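Long-range contact in polyhedrin (Antheraea mylitta cypovirus 4, PDB 5A9C), which forms the crystalline matrix of the occlusion bodies, or polyhedra, in which this insect virus is embedded: residues E98-H103 with H143-V148. Residues are numbered along the deposited sequence; the frame is centred on the assembly and turned at random.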
# COMPACT_ATOMS: atom_id res chain seq x y z
N GLU A 98 9.12 15.50 5.84
CA GLU A 98 10.38 15.91 5.25
C GLU A 98 10.30 15.92 3.73
O GLU A 98 9.54 15.15 3.13
CB GLU A 98 11.55 15.05 5.75
CG GLU A 98 11.68 13.68 5.10
CD GLU A 98 12.86 12.90 5.66
OE1 GLU A 98 13.49 13.38 6.62
OE2 GLU A 98 13.15 11.80 5.14
N ALA A 99 11.06 16.82 3.12
CA ALA A 99 11.17 16.88 1.67
C ALA A 99 12.42 16.13 1.26
O ALA A 99 13.54 16.56 1.54
CB ALA A 99 11.23 18.32 1.20
N THR A 100 12.23 14.99 0.60
CA THR A 100 13.34 14.16 0.16
C THR A 100 13.64 14.47 -1.30
O THR A 100 12.99 15.32 -1.92
CB THR A 100 13.01 12.67 0.35
OG1 THR A 100 11.62 12.44 0.06
CG2 THR A 100 13.28 12.24 1.79
N ASN A 101 14.65 13.80 -1.86
CA ASN A 101 14.98 14.01 -3.27
C ASN A 101 14.08 13.19 -4.18
O ASN A 101 13.14 12.55 -3.71
CB ASN A 101 16.47 13.75 -3.54
CG ASN A 101 16.84 12.27 -3.51
OD1 ASN A 101 15.97 11.39 -3.37
ND2 ASN A 101 18.12 11.98 -3.65
N MET A 102 14.36 13.21 -5.48
CA MET A 102 13.48 12.56 -6.44
C MET A 102 13.31 11.07 -6.16
O MET A 102 12.33 10.46 -6.59
CB MET A 102 14.00 12.77 -7.87
CG MET A 102 15.26 12.00 -8.20
SD MET A 102 15.80 12.27 -9.90
CE MET A 102 16.15 14.03 -9.87
N HIS A 103 14.26 10.48 -5.43
CA HIS A 103 14.24 9.05 -5.15
C HIS A 103 13.63 8.73 -3.79
O HIS A 103 13.49 7.56 -3.42
CB HIS A 103 15.65 8.47 -5.23
CG HIS A 103 16.33 8.72 -6.54
ND1 HIS A 103 16.17 7.88 -7.63
CD2 HIS A 103 17.16 9.71 -6.94
CE1 HIS A 103 16.88 8.35 -8.64
NE2 HIS A 103 17.49 9.45 -8.25
N HIS A 143 11.52 18.48 -8.36
CA HIS A 143 11.83 17.07 -8.15
C HIS A 143 11.88 16.63 -6.69
O HIS A 143 12.03 15.44 -6.41
CB HIS A 143 13.11 16.68 -8.89
CG HIS A 143 13.00 16.75 -10.38
ND1 HIS A 143 11.82 17.10 -11.02
CD2 HIS A 143 13.90 16.52 -11.36
CE1 HIS A 143 12.01 17.08 -12.32
NE2 HIS A 143 13.26 16.73 -12.56
N ASN A 144 11.76 17.57 -5.76
CA ASN A 144 11.57 17.21 -4.36
C ASN A 144 10.42 16.21 -4.25
O ASN A 144 9.50 16.23 -5.06
CB ASN A 144 11.24 18.45 -3.52
CG ASN A 144 12.42 18.95 -2.71
OD1 ASN A 144 12.61 20.15 -2.55
ND2 ASN A 144 13.21 18.02 -2.18
N THR A 145 10.49 15.33 -3.26
CA THR A 145 9.35 14.49 -2.92
C THR A 145 8.93 14.76 -1.48
O THR A 145 9.66 15.41 -0.74
CB THR A 145 9.65 12.99 -3.11
OG1 THR A 145 10.92 12.67 -2.53
CG2 THR A 145 9.67 12.63 -4.60
N VAL A 146 7.76 14.28 -1.10
CA VAL A 146 7.23 14.55 0.24
C VAL A 146 6.92 13.28 1.02
O VAL A 146 6.29 12.36 0.50
CB VAL A 146 5.97 15.43 0.17
CG1 VAL A 146 5.38 15.62 1.55
CG2 VAL A 146 6.28 16.77 -0.49
N LYS A 147 7.36 13.24 2.27
CA LYS A 147 7.08 12.13 3.17
C LYS A 147 6.36 12.65 4.40
O LYS A 147 6.77 13.65 4.98
CB LYS A 147 8.37 11.44 3.58
CG LYS A 147 9.05 10.65 2.48
CD LYS A 147 10.48 10.29 2.85
CE LYS A 147 10.54 9.54 4.18
NZ LYS A 147 11.96 9.34 4.61
N VAL A 148 5.28 11.97 4.79
CA VAL A 148 4.55 12.36 6.00
C VAL A 148 4.30 11.14 6.89
O VAL A 148 3.98 10.06 6.40
CB VAL A 148 3.20 13.02 5.67
CG1 VAL A 148 2.49 13.45 6.94
CG2 VAL A 148 3.41 14.21 4.74
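Strands 96-100 and 145-151 pair antiparallel at one side of a three-stranded sheet in the polyhedrin fold, where Glu98, Thr100, Thr145 and Lys147 share one face and Ala99 and Val146 the other. Glu98 faces Lys147 and Thr100 faces Thr145 as hydrogen-bonded pairs, flanking the non-hydrogen-bonded pair Ala99-Val146; strand 61-66 hydrogen-bonds to the other edge of 145-151, Leu66 with Val146 and Val64 with Val148. The side chains of Glu98 and Lys147 run side by side in the same direction, and NZ of Lys147 forms a salt bridge with OE2 of Glu98 (2.8 Å), approaching from the anti side and 34° out of the carboxylate plane. Both buried side chains have further partners: Asn106 ND2 at OE2 and Gly117 N at OE1 hold the carboxylate, while the ammonium also donates to the carbonyl of Ala115 and makes a cation-pi contact with Trp116. On the same face, CG2 of Thr100 rests against CD of Lys147 (3.6 Å), the two side chains crossing at about a right angle. Where the strands end, Thr100 O is gripped from opposite faces of its carbonyl plane, by Thr145 N (2.8 Å) and by Asn144 ND2 (2.7 Å), with the oxygen close to the plane of the Asn144 amide. Past the strand ends, in the loops, CE of Met102, brought round by the bend at chi3 (63°), lies 3.7 Å from CD2 of His143. OG1 of Thr145, set between its backbone N and carbonyl carbon (chi1 47°), links two residues of the facing segment: it receives a hydrogen bond from OG1 of Thr100 (2.7 Å) and donates a short one to Asn101 O (2.5 Å).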